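Choline dehydrogenase and related flavoproteins (Aspergillus oryzae, PDB 3Q9T) is a formate oxidase of the glucose-methanol-choline oxidoreductase family, a flavoenzyme that carries 8-formyl-FAD at its catalytic site. Local coordinates at residues 126-131 with 562-567; 195-200 with 356-361; 312-317 with 482-487; 425-430 with 451-456. All coordinates share one frame; numbering follows the deposited sequence.

Interaction 1 of 4, residues 126-131 with 562-567; sequences VPYLRK and GEKCAD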
# COMPACT_ATOMS: atom_id res chain seq x y z
N VAL A 126 -35.41 -18.00 4.14
CA VAL A 126 -36.09 -17.52 2.94
C VAL A 126 -37.07 -16.35 3.15
O VAL A 126 -36.99 -15.35 2.45
CB VAL A 126 -36.81 -18.65 2.17
CG1 VAL A 126 -37.88 -18.07 1.22
CG2 VAL A 126 -35.80 -19.48 1.41
N PRO A 127 -38.00 -16.49 4.11
CA PRO A 127 -38.94 -15.39 4.33
C PRO A 127 -38.24 -14.12 4.78
O PRO A 127 -38.60 -13.03 4.34
CB PRO A 127 -39.87 -15.91 5.44
CG PRO A 127 -39.19 -17.11 6.00
CD PRO A 127 -38.31 -17.67 4.93
N TYR A 128 -37.22 -14.26 5.62
CA TYR A 128 -36.44 -13.10 6.04
C TYR A 128 -35.64 -12.48 4.89
O TYR A 128 -35.43 -11.27 4.86
CB TYR A 128 -35.55 -13.44 7.26
CG TYR A 128 -36.37 -13.79 8.49
CD1 TYR A 128 -37.27 -12.87 9.03
CD2 TYR A 128 -36.26 -15.03 9.10
CE1 TYR A 128 -38.04 -13.19 10.15
CE2 TYR A 128 -37.03 -15.36 10.22
CZ TYR A 128 -37.91 -14.44 10.74
OH TYR A 128 -38.65 -14.76 11.86
N LEU A 129 -35.23 -13.31 3.92
CA LEU A 129 -34.57 -12.81 2.70
C LEU A 129 -35.54 -12.03 1.79
O LEU A 129 -35.13 -11.30 0.89
CB LEU A 129 -33.92 -13.96 1.91
CG LEU A 129 -32.66 -14.56 2.53
CD1 LEU A 129 -32.36 -15.96 2.01
CD2 LEU A 129 -31.45 -13.61 2.33
N ARG A 130 -36.83 -12.19 2.03
CA ARG A 130 -37.82 -11.57 1.16
C ARG A 130 -38.64 -10.48 1.85
O ARG A 130 -39.21 -9.61 1.20
CB ARG A 130 -38.72 -12.67 0.59
CG ARG A 130 -37.90 -13.66 -0.22
CD ARG A 130 -38.70 -14.88 -0.66
NE ARG A 130 -37.86 -15.76 -1.49
CZ ARG A 130 -38.29 -16.87 -2.07
NH1 ARG A 130 -39.57 -17.25 -1.92
NH2 ARG A 130 -37.45 -17.59 -2.80
N LYS A 131 -38.66 -10.50 3.18
CA LYS A 131 -39.55 -9.60 3.91
C LYS A 131 -39.37 -8.11 3.63
O LYS A 131 -40.35 -7.37 3.56
CB LYS A 131 -39.46 -9.87 5.42
CG LYS A 131 -40.65 -9.32 6.22
CD LYS A 131 -40.57 -9.73 7.69
CE LYS A 131 -41.68 -9.10 8.51
NZ LYS A 131 -41.60 -9.57 9.92
N GLY A 562 -31.43 -8.28 9.81
CA GLY A 562 -32.23 -7.30 10.51
C GLY A 562 -33.67 -7.73 10.69
O GLY A 562 -34.25 -7.49 11.75
N GLU A 563 -34.26 -8.37 9.68
CA GLU A 563 -35.66 -8.76 9.75
C GLU A 563 -35.82 -9.84 10.81
O GLU A 563 -36.73 -9.78 11.64
CB GLU A 563 -36.18 -9.26 8.38
CG GLU A 563 -36.22 -8.22 7.28
CD GLU A 563 -37.43 -7.30 7.34
OE1 GLU A 563 -38.11 -7.24 8.38
OE2 GLU A 563 -37.71 -6.62 6.33
N LYS A 564 -34.91 -10.81 10.80
CA LYS A 564 -34.96 -11.89 11.78
C LYS A 564 -34.73 -11.33 13.18
O LYS A 564 -35.45 -11.66 14.12
CB LYS A 564 -33.96 -13.00 11.45
CG LYS A 564 -33.98 -14.18 12.44
CD LYS A 564 -33.16 -15.37 11.92
CE LYS A 564 -33.16 -16.55 12.88
NZ LYS A 564 -34.53 -16.87 13.39
N CYS A 565 -33.74 -10.47 13.32
CA CYS A 565 -33.46 -9.88 14.62
C CYS A 565 -34.71 -9.25 15.23
O CYS A 565 -35.02 -9.49 16.40
CB CYS A 565 -32.38 -8.80 14.52
SG CYS A 565 -31.93 -8.14 16.14
N ALA A 566 -35.40 -8.43 14.45
CA ALA A 566 -36.62 -7.78 14.90
C ALA A 566 -37.69 -8.81 15.31
O ALA A 566 -38.30 -8.71 16.37
CB ALA A 566 -37.15 -6.84 13.80
N ASP A 567 -37.89 -9.83 14.47
CA ASP A 567 -38.82 -10.91 14.81
C ASP A 567 -38.47 -11.52 16.16
O ASP A 567 -39.34 -11.65 17.02
CB ASP A 567 -38.85 -11.99 13.73
CG ASP A 567 -40.06 -11.85 12.79
OD1 ASP A 567 -40.72 -10.79 12.83
OD2 ASP A 567 -40.32 -12.79 12.00
O HOH W 1 -37.09 -15.70 13.90
O HOH W 2 -38.96 -8.67 10.60
O HOH W 3 -42.07 -12.10 10.01

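Interaction 2 of 4, residues 195-200 with 356-361; sequences GLTHCC and VGFPRI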
# COMPACT_ATOMS: atom_id res chain seq x y z
N GLY A 195 -25.33 -19.75 -13.51
CA GLY A 195 -25.57 -19.15 -14.81
C GLY A 195 -25.54 -17.63 -14.90
O GLY A 195 -25.26 -16.93 -13.91
N LEU A 196 -25.83 -17.12 -16.09
CA LEU A 196 -25.95 -15.70 -16.34
C LEU A 196 -27.40 -15.26 -16.13
O LEU A 196 -28.31 -15.86 -16.69
CB LEU A 196 -25.51 -15.38 -17.76
CG LEU A 196 -25.48 -13.89 -18.11
CD1 LEU A 196 -24.28 -13.21 -17.43
CD2 LEU A 196 -25.44 -13.71 -19.62
N THR A 197 -27.60 -14.22 -15.33
CA THR A 197 -28.93 -13.80 -14.93
C THR A 197 -29.17 -12.30 -15.14
O THR A 197 -28.23 -11.51 -15.18
CB THR A 197 -29.20 -14.15 -13.44
OG1 THR A 197 -30.60 -14.03 -13.15
CG2 THR A 197 -28.40 -13.24 -12.52
N HIS A 198 -30.44 -11.92 -15.28
CA HIS A 198 -30.81 -10.51 -15.24
C HIS A 198 -31.03 -10.13 -13.77
O HIS A 198 -32.03 -10.54 -13.15
CB HIS A 198 -32.09 -10.25 -16.05
CG HIS A 198 -31.89 -10.25 -17.53
ND1 HIS A 198 -32.01 -11.38 -18.30
CD2 HIS A 198 -31.59 -9.24 -18.38
CE1 HIS A 198 -31.79 -11.08 -19.57
NE2 HIS A 198 -31.52 -9.79 -19.64
N CYS A 199 -30.10 -9.36 -13.21
CA CYS A 199 -30.10 -9.08 -11.77
C CYS A 199 -31.22 -8.15 -11.35
O CYS A 199 -31.67 -7.30 -12.12
CB CYS A 199 -28.75 -8.50 -11.32
SG CYS A 199 -28.27 -6.97 -12.11
N CYS A 200 -31.65 -8.31 -10.10
CA CYS A 200 -32.55 -7.34 -9.49
C CYS A 200 -31.76 -6.32 -8.69
O CYS A 200 -30.60 -6.53 -8.38
CB CYS A 200 -33.57 -8.03 -8.59
SG CYS A 200 -34.70 -9.08 -9.49
N VAL A 356 -25.42 -10.40 -14.76
CA VAL A 356 -24.50 -10.87 -13.75
C VAL A 356 -24.35 -12.38 -13.89
O VAL A 356 -25.35 -13.11 -14.05
CB VAL A 356 -25.02 -10.54 -12.32
CG1 VAL A 356 -24.20 -11.25 -11.26
CG2 VAL A 356 -25.06 -9.03 -12.09
N GLY A 357 -23.11 -12.86 -13.82
CA GLY A 357 -22.83 -14.28 -13.99
C GLY A 357 -22.33 -15.03 -12.76
O GLY A 357 -21.48 -14.55 -12.01
N PHE A 358 -22.86 -16.23 -12.55
CA PHE A 358 -22.44 -17.04 -11.41
C PHE A 358 -21.93 -18.42 -11.86
O PHE A 358 -22.61 -19.43 -11.71
CB PHE A 358 -23.59 -17.18 -10.40
CG PHE A 358 -24.03 -15.86 -9.81
CD1 PHE A 358 -25.13 -15.20 -10.32
CD2 PHE A 358 -23.34 -15.28 -8.76
CE1 PHE A 358 -25.54 -13.99 -9.77
CE2 PHE A 358 -23.74 -14.09 -8.20
CZ PHE A 358 -24.84 -13.44 -8.71
N PRO A 359 -20.71 -18.45 -12.40
CA PRO A 359 -20.19 -19.69 -12.97
C PRO A 359 -19.37 -20.50 -11.98
O PRO A 359 -18.95 -19.97 -10.96
CB PRO A 359 -19.26 -19.18 -14.06
CG PRO A 359 -18.68 -17.94 -13.44
CD PRO A 359 -19.83 -17.31 -12.70
N ARG A 360 -19.19 -21.77 -12.29
CA ARG A 360 -18.10 -22.55 -11.71
C ARG A 360 -17.03 -22.61 -12.79
O ARG A 360 -17.31 -22.37 -13.97
CB ARG A 360 -18.56 -23.95 -11.31
CG ARG A 360 -19.52 -23.96 -10.10
CD ARG A 360 -19.85 -25.38 -9.64
NE ARG A 360 -18.66 -26.12 -9.26
CZ ARG A 360 -18.25 -26.28 -8.00
NH1 ARG A 360 -18.97 -25.76 -7.01
NH2 ARG A 360 -17.15 -26.96 -7.74
N ILE A 361 -15.80 -22.90 -12.39
CA ILE A 361 -14.70 -22.93 -13.34
C ILE A 361 -13.85 -24.16 -13.09
O ILE A 361 -12.63 -24.13 -13.18
CB ILE A 361 -13.85 -21.65 -13.24
CG1 ILE A 361 -13.23 -21.53 -11.85
CG2 ILE A 361 -14.70 -20.40 -13.55
CD1 ILE A 361 -11.97 -20.69 -11.86

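Interaction 3 of 4, residues 312-317 with 482-487; sequences FVLRVK and ESEYPW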
# COMPACT_ATOMS: atom_id res chain seq x y z
N PHE A 312 -11.35 -5.64 -14.23
CA PHE A 312 -10.55 -5.27 -15.38
C PHE A 312 -11.43 -4.57 -16.42
O PHE A 312 -12.62 -4.88 -16.56
CB PHE A 312 -9.82 -6.49 -15.96
CG PHE A 312 -10.71 -7.49 -16.63
CD1 PHE A 312 -11.14 -7.30 -17.93
CD2 PHE A 312 -11.11 -8.65 -15.96
CE1 PHE A 312 -11.95 -8.24 -18.56
CE2 PHE A 312 -11.92 -9.59 -16.58
CZ PHE A 312 -12.34 -9.39 -17.89
N VAL A 313 -10.84 -3.62 -17.14
CA VAL A 313 -11.57 -2.84 -18.13
C VAL A 313 -11.20 -3.19 -19.58
O VAL A 313 -10.03 -3.32 -19.92
CB VAL A 313 -11.32 -1.34 -17.93
CG1 VAL A 313 -11.86 -0.54 -19.13
CG2 VAL A 313 -11.95 -0.86 -16.61
N LEU A 314 -12.22 -3.36 -20.42
CA LEU A 314 -12.01 -3.44 -21.85
C LEU A 314 -12.58 -2.21 -22.55
O LEU A 314 -13.68 -1.77 -22.25
CB LEU A 314 -12.68 -4.68 -22.43
CG LEU A 314 -12.27 -6.02 -21.85
CD1 LEU A 314 -12.99 -7.15 -22.59
CD2 LEU A 314 -10.75 -6.15 -21.95
N ARG A 315 -11.83 -1.66 -23.49
CA ARG A 315 -12.39 -0.68 -24.40
C ARG A 315 -13.23 -1.46 -25.41
O ARG A 315 -12.82 -2.49 -25.92
CB ARG A 315 -11.32 0.15 -25.08
CG ARG A 315 -11.88 1.13 -26.10
CD ARG A 315 -10.79 2.05 -26.62
NE ARG A 315 -11.32 3.05 -27.54
CZ ARG A 315 -11.09 4.35 -27.43
NH1 ARG A 315 -10.35 4.80 -26.42
NH2 ARG A 315 -11.60 5.20 -28.31
N VAL A 316 -14.41 -0.95 -25.68
CA VAL A 316 -15.39 -1.71 -26.41
C VAL A 316 -15.86 -0.78 -27.52
O VAL A 316 -15.60 0.41 -27.44
CB VAL A 316 -16.50 -2.14 -25.43
CG1 VAL A 316 -17.71 -1.26 -25.56
CG2 VAL A 316 -16.81 -3.60 -25.59
N LYS A 317 -16.49 -1.31 -28.56
CA LYS A 317 -16.90 -0.48 -29.69
C LYS A 317 -17.87 0.63 -29.30
O LYS A 317 -18.71 0.45 -28.40
CB LYS A 317 -17.51 -1.32 -30.79
CG LYS A 317 -16.51 -2.18 -31.52
CD LYS A 317 -17.11 -2.73 -32.82
CE LYS A 317 -16.12 -3.66 -33.51
NZ LYS A 317 -14.71 -3.26 -33.23
N GLU A 482 -12.26 -3.86 -28.39
CA GLU A 482 -11.26 -3.06 -29.09
C GLU A 482 -9.91 -3.12 -28.40
O GLU A 482 -8.90 -3.23 -29.07
CB GLU A 482 -11.68 -1.59 -29.23
CG GLU A 482 -12.89 -1.38 -30.14
CD GLU A 482 -13.06 0.08 -30.57
OE1 GLU A 482 -12.46 0.99 -29.94
OE2 GLU A 482 -13.80 0.32 -31.56
N SER A 483 -9.87 -3.00 -27.08
CA SER A 483 -8.58 -3.11 -26.38
C SER A 483 -8.71 -3.29 -24.87
O SER A 483 -9.80 -3.14 -24.31
CB SER A 483 -7.67 -1.92 -26.72
OG SER A 483 -8.22 -0.71 -26.23
N GLU A 484 -7.60 -3.65 -24.22
CA GLU A 484 -7.53 -3.82 -22.77
C GLU A 484 -7.03 -2.51 -22.18
O GLU A 484 -6.13 -1.89 -22.71
CB GLU A 484 -6.53 -4.92 -22.39
CG GLU A 484 -6.84 -6.32 -22.93
CD GLU A 484 -5.89 -7.39 -22.36
OE1 GLU A 484 -5.82 -7.54 -21.12
OE2 GLU A 484 -5.19 -8.05 -23.16
N TYR A 485 -7.63 -2.10 -21.07
CA TYR A 485 -7.17 -0.90 -20.39
C TYR A 485 -6.74 -1.31 -19.00
O TYR A 485 -7.43 -2.09 -18.35
CB TYR A 485 -8.30 0.12 -20.32
CG TYR A 485 -7.90 1.39 -19.62
CD1 TYR A 485 -7.22 2.40 -20.30
CD2 TYR A 485 -8.20 1.59 -18.28
CE1 TYR A 485 -6.85 3.56 -19.66
CE2 TYR A 485 -7.84 2.74 -17.63
CZ TYR A 485 -7.16 3.72 -18.32
OH TYR A 485 -6.80 4.87 -17.65
N PRO A 486 -5.60 -0.79 -18.52
CA PRO A 486 -4.69 0.15 -19.19
C PRO A 486 -3.52 -0.52 -19.90
O PRO A 486 -2.71 0.18 -20.51
CB PRO A 486 -4.16 0.98 -18.03
CG PRO A 486 -4.06 -0.03 -16.92
CD PRO A 486 -5.24 -0.97 -17.10
N TRP A 487 -3.40 -1.84 -19.78
CA TRP A 487 -2.40 -2.61 -20.53
C TRP A 487 -2.93 -4.02 -20.54
O TRP A 487 -4.02 -4.26 -20.05
CB TRP A 487 -1.02 -2.55 -19.87
CG TRP A 487 -1.06 -2.78 -18.40
CD1 TRP A 487 -1.30 -3.96 -17.77
CD2 TRP A 487 -0.84 -1.81 -17.37
NE1 TRP A 487 -1.26 -3.79 -16.41
CE2 TRP A 487 -0.97 -2.48 -16.14
CE3 TRP A 487 -0.55 -0.45 -17.37
CZ2 TRP A 487 -0.83 -1.82 -14.90
CZ3 TRP A 487 -0.41 0.20 -16.15
CH2 TRP A 487 -0.55 -0.49 -14.94
O HOH W 4 -8.38 -2.51 -15.96

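Interaction 4 of 4, residues 425-430 with 451-456; sequences RPISDP and FANDLD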
# COMPACT_ATOMS: atom_id res chain seq x y z
N ARG A 425 -16.33 -17.55 -3.23
CA ARG A 425 -16.05 -18.63 -2.29
C ARG A 425 -14.54 -18.78 -2.05
O ARG A 425 -13.95 -19.79 -2.44
CB ARG A 425 -16.60 -19.94 -2.83
CG ARG A 425 -18.13 -20.00 -2.82
CD ARG A 425 -18.64 -20.71 -1.59
NE ARG A 425 -18.14 -20.11 -0.36
CZ ARG A 425 -18.75 -19.14 0.32
NH1 ARG A 425 -19.90 -18.62 -0.10
NH2 ARG A 425 -18.20 -18.67 1.42
N PRO A 426 -13.91 -17.77 -1.42
CA PRO A 426 -12.46 -17.86 -1.19
C PRO A 426 -12.21 -18.83 -0.05
O PRO A 426 -13.13 -19.15 0.67
CB PRO A 426 -12.09 -16.44 -0.77
CG PRO A 426 -13.33 -15.94 -0.09
CD PRO A 426 -14.48 -16.54 -0.83
N ILE A 427 -10.98 -19.31 0.11
CA ILE A 427 -10.68 -20.17 1.25
C ILE A 427 -9.57 -19.61 2.12
O ILE A 427 -9.14 -20.27 3.07
CB ILE A 427 -10.26 -21.56 0.80
CG1 ILE A 427 -9.06 -21.45 -0.15
CG2 ILE A 427 -11.46 -22.29 0.18
CD1 ILE A 427 -8.30 -22.75 -0.36
N SER A 428 -9.07 -18.42 1.79
CA SER A 428 -8.11 -17.75 2.67
C SER A 428 -8.71 -17.56 4.07
O SER A 428 -9.92 -17.32 4.21
CB SER A 428 -7.69 -16.40 2.10
OG SER A 428 -6.86 -16.58 0.98
N ASP A 429 -7.88 -17.70 5.10
CA ASP A 429 -8.30 -17.40 6.47
C ASP A 429 -8.82 -15.96 6.53
O ASP A 429 -8.45 -15.14 5.71
CB ASP A 429 -7.12 -17.54 7.44
CG ASP A 429 -6.79 -19.00 7.76
OD1 ASP A 429 -7.65 -19.87 7.52
OD2 ASP A 429 -5.68 -19.26 8.24
N PRO A 430 -9.67 -15.67 7.52
CA PRO A 430 -10.22 -14.33 7.75
C PRO A 430 -9.16 -13.35 8.21
O PRO A 430 -8.12 -13.76 8.73
CB PRO A 430 -11.23 -14.55 8.88
CG PRO A 430 -10.81 -15.82 9.54
CD PRO A 430 -10.22 -16.67 8.46
N PHE A 451 -6.24 -13.33 -0.13
CA PHE A 451 -5.25 -14.17 -0.80
C PHE A 451 -4.16 -14.73 0.15
O PHE A 451 -3.04 -15.04 -0.27
CB PHE A 451 -4.64 -13.41 -1.98
CG PHE A 451 -5.65 -13.04 -3.04
CD1 PHE A 451 -6.28 -14.04 -3.79
CD2 PHE A 451 -5.98 -11.72 -3.28
CE1 PHE A 451 -7.20 -13.72 -4.75
CE2 PHE A 451 -6.92 -11.39 -4.26
CZ PHE A 451 -7.53 -12.38 -5.00
N ALA A 452 -4.47 -14.83 1.44
CA ALA A 452 -3.54 -15.48 2.37
C ALA A 452 -3.19 -16.87 1.85
O ALA A 452 -2.06 -17.32 1.96
CB ALA A 452 -4.14 -15.55 3.76
N ASN A 453 -4.17 -17.56 1.26
CA ASN A 453 -3.95 -18.88 0.68
C ASN A 453 -3.69 -18.77 -0.83
O ASN A 453 -4.46 -18.13 -1.55
CB ASN A 453 -5.17 -19.79 0.96
CG ASN A 453 -4.93 -21.24 0.58
OD1 ASN A 453 -4.33 -21.54 -0.45
ND2 ASN A 453 -5.43 -22.16 1.42
N ASP A 454 -2.61 -19.38 -1.31
CA ASP A 454 -2.28 -19.37 -2.75
C ASP A 454 -3.37 -19.91 -3.68
O ASP A 454 -3.53 -19.42 -4.81
CB ASP A 454 -0.99 -20.15 -2.99
CG ASP A 454 0.26 -19.38 -2.61
OD1 ASP A 454 0.16 -18.25 -2.07
OD2 ASP A 454 1.36 -19.91 -2.85
N LEU A 455 -4.12 -20.91 -3.22
CA LEU A 455 -5.23 -21.44 -4.04
C LEU A 455 -6.18 -20.34 -4.49
O LEU A 455 -6.68 -20.39 -5.60
CB LEU A 455 -6.03 -22.49 -3.28
CG LEU A 455 -5.94 -23.99 -3.57
CD1 LEU A 455 -7.35 -24.57 -3.77
CD2 LEU A 455 -5.01 -24.33 -4.75
N ASP A 456 -6.42 -19.35 -3.63
CA ASP A 456 -7.29 -18.21 -3.97
C ASP A 456 -6.72 -17.43 -5.13
O ASP A 456 -7.46 -16.91 -5.97
CB ASP A 456 -7.48 -17.26 -2.77
CG ASP A 456 -8.63 -17.68 -1.85
OD1 ASP A 456 -9.30 -18.69 -2.14
OD2 ASP A 456 -8.87 -16.98 -0.83
O HOH W 5 -6.72 -21.19 3.94

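Interaction 1 of 4, residues 126-131 with 562-567
Two helices of the FAD-binding part of this GMC oxidoreductase cross steeply here: the last turns of helix 122-131 lie against the C-terminal helix 555-572, the short axes 9.0 Å apart at 109°. Tyr128 fills the crossing. Its CG stands anti to the carbonyl carbon, chi1 -65°, and from CB the ring runs across the other helix. Tyr128 CG and CD2 rest on Lys564 CB, Tyr128 CD1 comes 3.6 Å from Lys564 N, and Tyr128 CE2 touches Lys564 CG. The CA of Lys564 sits over one ring face in a CH-pi contact, 3.8 Å from the centroid of the Tyr128 ring. Farther out, CE1 and CZ skirt the carboxylate of Asp567, whose plane is turned 81° to the ring. At the tip, Tyr128 OH donates to Asp567 OD2 at 2.6 Å, on the anti lone pair, and accepts from a water held by Lys564 NZ; that ammonium also pairs with Glu119. Lys131, extended beyond CG, crosses Glu563 obliquely, its CD against OE1, on its way to Asp567. Glu563 OE2 bonds to Ser132, just past helix 122-131, and OE1 forms a salt bridge with Arg24 of helix 16-25. Asp567 thus takes the phenol on one oxygen and a cation on the other: Lys131 NZ meets Asp567 OD1 tip to tip in a 3.3 Å salt bridge, and a water joins the same NZ to OD2.

Interaction 2 of 4, residues 195-200 with 356-361
Thr197 lays its CG2 methyl at the edge of the Phe358 ring, 4.0 Å from Phe358 CE1, the two side chains crossing obliquely on the same face of the sheet. The threonine OG1, anti to the backbone N (chi1 -166°), bonds to the carbonyl of Ile185. Val356 shares this face, and its CG2 branch packs 3.8 Å from Cys199 CB, just beyond the end of strand 195-198. Underneath, strands 195-204 and 353-358 run antiparallel in the large mixed sheet. Thr197 and Val356 form one hydrogen-bonded pair: Thr197 N to Val356 O is 2.8 Å, and the return bond from Val356 N to Thr197 O is 3.1 Å, both in the carbonyl planes. Gly195 and Phe358 form the next such pair, but there the donors stand above the carbonyl planes, and Gly195 N to Phe358 O stretches to 3.3 Å. Between them, Leu196 and Gly357 are the non-hydrogen-bonded pair, and with no side chain on the glycine the CA atoms close to 4.2 Å while Leu196 CD1 lies 3.8 Å from Gly357 N. In this buried join, the four backbone bonds satisfy the amide groups facing across the strands, leaving methyl, thiol and ring groups to make the side-chain contacts.

Interaction 3 of 4, residues 312-317 with 482-487
Side chains on this strand pair come in two sets. Val313, Arg315, Ser483 and Tyr485 project from one face of the sheet, Leu314 and Glu484 from the other. Val313 and Tyr485 lie side by side pointing the same way, with Val313 CG1 3.8 Å from Tyr485 CB; the ring then leads off, and its hydroxyl bonds to the carbonyl of Pro409. On the opposite face Leu314 and Glu484 also run alongside each other, Leu314 CD2 touching Glu484 CG at 4.0 Å, while the carboxylate goes on to Tyr468 and Met489 N.

Arg315 takes a different course. Extended from CG to NE, with CG anti to the backbone N (chi1 176°), it crosses Glu482 obliquely, yet the guanidinium and carboxylate planes are only 3° apart. Glu482 OE1 therefore meets the guanidinium at its edge, in plane, and forms a salt bridge with Arg315 NE whose hydrogen bond is weak at 3.4 Å. Arg315 NH1 is held by Thr413. Nearer the backbone, Ser483 OG lies 3.4 Å from Arg315 CB. Lys317 crosses Glu482 at about a right angle, its CG 3.7 Å from Glu482 OE2.

The backbone explains why two residues face one arginine. Arg315 O accepts from both Glu482 N, at 2.9 Å, and Ser483 N, at 3.2 Å, and Arg315 N donates back to Ser483 O. Strands 308-316 and 481-485 are antiparallel members of the large mixed sheet, and the doubled residues Glu482 and Ser483 opposite Arg315 make a classic beta bulge.

Interaction 4 of 4, residues 425-430 with 451-456
Helix 454-473 begins here with an N-cap, and the loop that follows strand 415-423 is bonded to its first turn. Asn453 is the cap residue: its CG is anti to the backbone N (chi1 -171°), which lets OD1 accept from Leu455 N at 2.8 Å, in the carbonyl plane and on a lone pair.

The hydrogen bonds across the contact centre on the buried carboxylate of Asp456. Ile427 N donates to Asp456 OD1 along its syn lone pair, 2.9 Å and fairly straight at 164°. Asp456 OD2 takes two bonds from Ser428, one from the backbone N at 3.0 Å and one from OG at 2.7 Å, both arriving from above the carboxylate plane. Three N-H and O-H groups thus grip one aspartate, and they would be expected to favour its charged form. Ser428 OG, placed anti to the carbonyl carbon, works in two directions: it donates to Asp456 OD2 and accepts from Asn453 N, linking the aspartate to the cap residue. A water adds an indirect link, donating to Ile427 O and accepting from Asn453 ND2.

Van der Waals contacts flank this polar core. Pro426 CB lies close beside Asp456 OD2. Ile427 has CG1 in the crowded position between N and the carbonyl carbon (chi1 57°), which, with chi2 anti, carries CD1 to the helix, where it makes an apolar contact with Leu455 CB at 3.7 Å. Leu455 packs in turn on Tyr371 and Ala374 of helix 369-377. That same CD1 of Ile427 also reaches the cap side chain, 3.4 Å from Asn453 ND2.

Interactions 2 and 3 belong to the same large mixed sheet, their centres about 22 Å apart, and are connected through strands 392-397 and 415-423. The loop of interaction 4 leaves that second connecting strand, and its helix 454-473 packs on segments of both contacts: Phe466 meets Pro359 of segment 356-361, Tyr468 and Leu471 meet Leu314 in interaction 3. Interaction 1 lies in the FAD-binding region, its centre about 42 Å from that of interaction 3, across the chain's centre. Interactions 1 and 2 come nearest to the cofactor: the side chains of Glu563 and Cys199 lie about 12 and 9 Å from 8-formyl-FAD, and Cys199 about 4 Å from the side chain of FAD-binding Thr100.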